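Local coordinates for protein Ufm1-specific protease (Caenorhabditis elegans, PDB 5EJJ) that acts as a thiol protease that cleaves the peptide bond at the C-terminal glycine of the ubiquitin-like modifier ufm-1, at residues A[135-149]-A[267-280]. Numbering follows the deposited sequence.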
loop_
_atom_site.group_PDB
_atom_site.type_symbol
_atom_site.label_atom_id
_atom_site.label_comp_id
_atom_site.label_asym_id
_atom_site.label_seq_id
_atom_site.Cartn_x
_atom_site.Cartn_y
_atom_site.Cartn_z
ATOM N N TYR A 135 -21.790 12.186 -5.380
ATOM C CA TYR A 135 -22.621 13.306 -4.955
ATOM C C TYR A 135 -22.416 14.506 -5.851
ATOM O O TYR A 135 -21.492 14.536 -6.659
ATOM C CB TYR A 135 -22.412 13.659 -3.478
ATOM C CG TYR A 135 -20.968 13.739 -3.065
ATOM C CD1 TYR A 135 -20.284 12.607 -2.641
ATOM C CD2 TYR A 135 -20.281 14.947 -3.090
ATOM C CE1 TYR A 135 -18.972 12.679 -2.270
ATOM C CE2 TYR A 135 -18.962 15.022 -2.707
ATOM C CZ TYR A 135 -18.317 13.881 -2.306
ATOM O OH TYR A 135 -17.005 13.939 -1.925
ATOM N N GLU A 136 -23.301 15.482 -5.728
ATOM C CA GLU A 136 -23.229 16.658 -6.569
ATOM C C GLU A 136 -23.218 17.942 -5.736
ATOM O O GLU A 136 -23.922 18.059 -4.735
ATOM C CB GLU A 136 -24.385 16.635 -7.550
ATOM C CG GLU A 136 -24.480 17.829 -8.456
ATOM C CD GLU A 136 -25.693 17.738 -9.359
ATOM O OE1 GLU A 136 -26.803 17.458 -8.827
ATOM O OE2 GLU A 136 -25.531 17.921 -10.591
ATOM N N TRP A 137 -22.385 18.890 -6.152
ATOM C CA TRP A 137 -22.132 20.116 -5.393
ATOM C C TRP A 137 -22.243 21.317 -6.288
ATOM O O TRP A 137 -21.654 21.338 -7.371
ATOM C CB TRP A 137 -20.717 20.114 -4.841
ATOM C CG TRP A 137 -20.597 19.410 -3.588
ATOM C CD1 TRP A 137 -21.591 18.772 -2.929
ATOM C CD2 TRP A 137 -19.412 19.258 -2.802
ATOM N NE1 TRP A 137 -21.109 18.222 -1.767
ATOM C CE2 TRP A 137 -19.772 18.506 -1.654
ATOM C CE3 TRP A 137 -18.090 19.683 -2.948
ATOM C CZ2 TRP A 137 -18.854 18.169 -0.638
ATOM C CZ3 TRP A 137 -17.174 19.353 -1.930
ATOM C CH2 TRP A 137 -17.568 18.601 -0.788
ATOM N N SER A 138 -22.976 22.325 -5.828
ATOM C CA SER A 138 -23.138 23.546 -6.597
ATOM C C SER A 138 -22.394 24.712 -5.966
ATOM O O SER A 138 -22.586 25.023 -4.786
ATOM C CB SER A 138 -24.611 23.867 -6.770
ATOM O OG SER A 138 -25.093 23.260 -7.952
ATOM N N LEU A 139 -21.535 25.346 -6.765
ATOM C CA LEU A 139 -20.740 26.487 -6.314
ATOM C C LEU A 139 -21.079 27.806 -7.039
ATOM O O LEU A 139 -20.751 27.987 -8.218
ATOM C CB LEU A 139 -19.255 26.167 -6.462
ATOM C CG LEU A 139 -18.805 24.860 -5.800
ATOM C CD1 LEU A 139 -17.287 24.824 -5.702
ATOM C CD2 LEU A 139 -19.428 24.696 -4.425
ATOM N N ARG A 140 -21.741 28.713 -6.313
ATOM C CA ARG A 140 -22.068 30.065 -6.787
ATOM C C ARG A 140 -20.839 30.799 -7.301
ATOM O O ARG A 140 -19.807 30.816 -6.624
ATOM C CB ARG A 140 -22.648 30.899 -5.643
ATOM C CG ARG A 140 -24.087 30.646 -5.350
ATOM C CD ARG A 140 -24.252 30.415 -3.893
ATOM N NE ARG A 140 -24.627 31.615 -3.175
ATOM C CZ ARG A 140 -24.320 31.833 -1.901
ATOM N NH1 ARG A 140 -23.601 30.936 -1.236
ATOM N NH2 ARG A 140 -24.716 32.948 -1.291
ATOM N N ALA A 141 -20.962 31.432 -8.469
ATOM C CA ALA A 141 -19.848 32.167 -9.074
ATOM C C ALA A 141 -19.205 33.186 -8.118
ATOM O O ALA A 141 -19.885 34.072 -7.574
ATOM C CB ALA A 141 -20.291 32.835 -10.351
ATOM N N GLY A 142 -17.894 33.024 -7.904
ATOM C CA GLY A 142 -17.127 33.870 -7.003
ATOM C C GLY A 142 -17.299 33.463 -5.554
ATOM O O GLY A 142 -16.634 33.984 -4.653
ATOM N N ARG A 143 -18.208 32.528 -5.324
ATOM C CA ARG A 143 -18.469 32.057 -3.979
ATOM C C ARG A 143 -18.139 30.580 -3.854
ATOM O O ARG A 143 -18.652 29.895 -2.963
ATOM C CB ARG A 143 -19.922 32.326 -3.598
ATOM C CG ARG A 143 -20.167 33.749 -3.136
ATOM C CD ARG A 143 -21.594 33.945 -2.705
ATOM N NE ARG A 143 -21.785 35.227 -2.048
ATOM C CZ ARG A 143 -21.874 35.370 -0.731
ATOM N NH1 ARG A 143 -21.788 34.299 0.055
ATOM N NH2 ARG A 143 -22.054 36.578 -0.203
ATOM N N GLU A 144 -17.267 30.107 -4.747
ATOM C CA GLU A 144 -16.865 28.700 -4.806
ATOM C C GLU A 144 -16.327 28.186 -3.467
ATOM O O GLU A 144 -16.671 27.085 -3.016
ATOM C CB GLU A 144 -15.816 28.485 -5.907
ATOM C CG GLU A 144 -16.334 28.578 -7.337
ATOM C CD GLU A 144 -16.436 30.011 -7.837
ATOM O OE1 GLU A 144 -16.181 30.945 -7.039
ATOM O OE2 GLU A 144 -16.766 30.208 -9.030
ATOM N N GLN A 145 -15.489 28.993 -2.831
ATOM C CA GLN A 145 -14.886 28.601 -1.573
ATOM C C GLN A 145 -15.880 28.344 -0.444
ATOM O O GLN A 145 -15.796 27.342 0.235
ATOM C CB GLN A 145 -13.854 29.640 -1.146
ATOM C CG GLN A 145 -13.270 29.387 0.222
ATOM C CD GLN A 145 -11.880 29.971 0.383
ATOM O OE1 GLN A 145 -11.244 29.793 1.430
ATOM N NE2 GLN A 145 -11.394 30.663 -0.655
ATOM N N GLU A 146 -16.826 29.234 -0.218
ATOM C CA GLU A 146 -17.634 29.058 0.975
ATOM C C GLU A 146 -18.804 28.101 0.793
ATOM O O GLU A 146 -19.382 27.590 1.775
ATOM C CB GLU A 146 -18.079 30.401 1.549
ATOM C CG GLU A 146 -17.153 30.867 2.683
ATOM C CD GLU A 146 -16.713 29.722 3.624
ATOM O OE1 GLU A 146 -15.489 29.434 3.678
ATOM O OE2 GLU A 146 -17.587 29.127 4.312
ATOM N N ASP A 147 -19.141 27.852 -0.469
ATOM C CA ASP A 147 -20.180 26.889 -0.790
ATOM C C ASP A 147 -19.662 25.476 -0.634
ATOM O O ASP A 147 -20.294 24.664 0.054
ATOM C CB ASP A 147 -20.708 27.103 -2.200
ATOM C CG ASP A 147 -21.614 28.304 -2.298
ATOM O OD1 ASP A 147 -22.240 28.673 -1.273
ATOM O OD2 ASP A 147 -21.690 28.871 -3.406
ATOM N N VAL A 148 -18.514 25.189 -1.259
ATOM C CA VAL A 148 -17.871 23.874 -1.115
ATOM C C VAL A 148 -17.712 23.475 0.355
ATOM O O VAL A 148 -17.985 22.336 0.724
ATOM C CB VAL A 148 -16.521 23.781 -1.869
ATOM C CG1 VAL A 148 -15.419 23.333 -0.951
ATOM C CG2 VAL A 148 -16.628 22.799 -3.002
ATOM N N LYS A 149 -17.308 24.420 1.191
ATOM C CA LYS A 149 -17.303 24.191 2.617
ATOM C C LYS A 149 -18.731 23.845 3.089
ATOM O O LYS A 149 -18.943 22.840 3.751
ATOM C CB LYS A 149 -16.725 25.418 3.333
ATOM C CG LYS A 149 -16.560 25.295 4.849
ATOM C CD LYS A 149 -15.685 26.436 5.391
ATOM C CE LYS A 149 -15.773 26.599 6.916
ATOM N NZ LYS A 149 -17.004 27.293 7.405
ATOM N N ARG A 267 -14.178 11.292 3.523
ATOM C CA ARG A 267 -13.922 11.423 2.102
ATOM C C ARG A 267 -14.496 12.717 1.537
ATOM O O ARG A 267 -13.905 13.311 0.645
ATOM C CB ARG A 267 -14.538 10.248 1.356
ATOM C CG ARG A 267 -13.805 8.964 1.485
ATOM C CD ARG A 267 -12.767 8.863 0.405
ATOM N NE ARG A 267 -12.026 7.616 0.532
ATOM C CZ ARG A 267 -10.969 7.293 -0.199
ATOM N NH1 ARG A 267 -10.505 8.131 -1.123
ATOM N NH2 ARG A 267 -10.369 6.128 0.010
ATOM N N ALA A 268 -15.669 13.129 2.020
ATOM C CA ALA A 268 -16.260 14.384 1.554
ATOM C C ALA A 268 -15.404 15.562 2.017
ATOM O O ALA A 268 -15.024 16.400 1.213
ATOM C CB ALA A 268 -17.675 14.534 2.024
ATOM N N ASN A 269 -15.076 15.603 3.304
ATOM C CA ASN A 269 -14.195 16.628 3.827
ATOM C C ASN A 269 -12.857 16.680 3.093
ATOM O O ASN A 269 -12.311 17.749 2.857
ATOM C CB ASN A 269 -13.959 16.401 5.315
ATOM C CG ASN A 269 -15.247 16.482 6.134
ATOM O OD1 ASN A 269 -16.226 17.124 5.730
ATOM N ND2 ASN A 269 -15.249 15.828 7.299
ATOM N N ASN A 270 -12.332 15.517 2.732
ATOM C CA ASN A 270 -11.087 15.443 1.996
ATOM C C ASN A 270 -11.218 16.064 0.623
ATOM O O ASN A 270 -10.320 16.766 0.189
ATOM C CB ASN A 270 -10.624 13.998 1.855
ATOM C CG ASN A 270 -9.109 13.882 1.705
ATOM O OD1 ASN A 270 -8.571 13.859 0.590
ATOM N ND2 ASN A 270 -8.408 13.825 2.838
ATOM N N THR A 271 -12.335 15.796 -0.059
ATOM C CA THR A 271 -12.623 16.359 -1.388
ATOM C C THR A 271 -12.771 17.862 -1.284
ATOM O O THR A 271 -12.281 18.618 -2.121
ATOM C CB THR A 271 -13.951 15.825 -1.939
ATOM O OG1 THR A 271 -13.863 14.404 -2.118
ATOM C CG2 THR A 271 -14.298 16.498 -3.269
ATOM N N MET A 272 -13.470 18.272 -0.233
ATOM C CA MET A 272 -13.687 19.666 0.082
ATOM C C MET A 272 -12.341 20.361 0.213
ATOM O O MET A 272 -12.076 21.361 -0.456
ATOM C CB MET A 272 -14.472 19.761 1.387
ATOM C CG MET A 272 -14.738 21.181 1.888
ATOM S SD MET A 272 -13.865 21.680 3.402
ATOM C CE MET A 272 -12.605 22.728 2.685
ATOM N N MET A 273 -11.481 19.812 1.056
ATOM C CA MET A 273 -10.192 20.427 1.308
ATOM C C MET A 273 -9.269 20.502 0.075
ATOM O O MET A 273 -8.572 21.496 -0.111
ATOM C CB MET A 273 -9.492 19.754 2.484
ATOM C CG MET A 273 -10.045 20.147 3.839
ATOM S SD MET A 273 -9.278 19.261 5.232
ATOM C CE MET A 273 -10.716 18.448 5.922
ATOM N N VAL A 274 -9.253 19.475 -0.764
ATOM C CA VAL A 274 -8.353 19.497 -1.911
ATOM C C VAL A 274 -8.871 20.515 -2.899
ATOM O O VAL A 274 -8.112 21.268 -3.498
ATOM C CB VAL A 274 -8.275 18.133 -2.621
ATOM C CG1 VAL A 274 -7.238 18.174 -3.702
ATOM C CG2 VAL A 274 -7.888 17.062 -1.647
ATOM N N THR A 275 -10.184 20.529 -3.064
ATOM C CA THR A 275 -10.843 21.457 -3.973
ATOM C C THR A 275 -10.590 22.914 -3.604
ATOM O O THR A 275 -10.122 23.680 -4.433
ATOM C CB THR A 275 -12.344 21.190 -4.011
ATOM O OG1 THR A 275 -12.558 19.889 -4.576
ATOM C CG2 THR A 275 -13.029 22.227 -4.862
ATOM N N VAL A 276 -10.904 23.278 -2.363
ATOM C CA VAL A 276 -10.617 24.615 -1.857
ATOM C C VAL A 276 -9.161 24.998 -2.119
ATOM O O VAL A 276 -8.892 26.053 -2.677
ATOM C CB VAL A 276 -10.942 24.754 -0.344
ATOM C CG1 VAL A 276 -10.180 25.916 0.275
ATOM C CG2 VAL A 276 -12.427 24.937 -0.135
ATOM N N ASN A 277 -8.231 24.135 -1.726
ATOM C CA ASN A 277 -6.809 24.332 -1.980
ATOM C C ASN A 277 -6.501 24.713 -3.430
ATOM O O ASN A 277 -5.772 25.661 -3.686
ATOM C CB ASN A 277 -6.042 23.055 -1.614
ATOM C CG ASN A 277 -4.550 23.290 -1.429
ATOM O OD1 ASN A 277 -4.142 23.920 -0.454
ATOM N ND2 ASN A 277 -3.727 22.769 -2.351
ATOM N N GLY A 278 -7.048 23.973 -4.379
ATOM C CA GLY A 278 -6.815 24.275 -5.783
ATOM C C GLY A 278 -7.465 25.577 -6.242
ATOM O O GLY A 278 -7.004 26.225 -7.177
ATOM N N ILE A 279 -8.555 25.957 -5.587
ATOM C CA ILE A 279 -9.226 27.214 -5.875
ATOM C C ILE A 279 -8.349 28.380 -5.427
ATOM O O ILE A 279 -8.048 29.270 -6.219
ATOM C CB ILE A 279 -10.587 27.279 -5.167
ATOM C CG1 ILE A 279 -11.630 26.469 -5.926
ATOM C CG2 ILE A 279 -11.064 28.706 -5.012
ATOM C CD1 ILE A 279 -12.947 26.438 -5.188
ATOM N N ARG A 280 -7.939 28.354 -4.162
ATOM C CA ARG A 280 -7.031 29.348 -3.594
ATOM C C ARG A 280 -5.704 29.434 -4.353
ATOM O O ARG A 280 -4.987 30.435 -4.282
ATOM C CB ARG A 280 -6.726 29.016 -2.135
ATOM C CG ARG A 280 -7.924 28.871 -1.236
ATOM C CD ARG A 280 -7.777 29.826 -0.085
ATOM N NE ARG A 280 -8.558 29.435 1.081
ATOM C CZ ARG A 280 -8.125 28.608 2.033
ATOM N NH1 ARG A 280 -6.909 28.068 1.945
ATOM N NH2 ARG A 280 -8.911 28.323 3.075
#
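Val-148 packs against Met-272 and Val-276, one helical turn apart, where helices 144-149 and 267-280 run antiparallel, 175° between their directions and 9.7 Å between their axes. Its CG1 branch does most of the touching, 3.5 Å from Val-276 CG2, while CG2 faces the methyl of Thr-275. Further along, Ile-279 CD1 meets Glu-144 CB. Trp-137 enters from the strand, its CH2 edge 4.0 Å from Met-272 CB; Tyr-135 CE2 sits over one face of the indole, toward its rim, and the ring carries its OH to within 3.6 Å of Ala-268 CA. Val-148, Trp-137, Thr-275 and Val-276 are buried.

The other side is polar and more open: Arg-280 is exposed, Gln-145 partly so, and neighbouring Glu-146 is exposed and poorly ordered. With CG anti to the backbone N (chi1 174°) and an extended chain, Gln-145 brings OE1 to the guanidinium edge of Arg-280, accepting from NE at 2.7 Å and weakly from NH2. The amide and guanidinium planes stand 46° apart, and Val-276 CG1 lies over one guanidinium face. A leucine in place of Gln-145 would probably leave Arg-280 NE without this acceptor and the guanidinium less fixed in its rotation.

Away from the proposed active-site residues, the contact joins two helices on the same face of the mixed sheet: strand 127-139 pairs with strand 235-247, Trp-137 reaches Ala-151, Ala-152 and Leu-155 of helix 144-156, and Thr-271 of helix 253-280 rests on Thr-239.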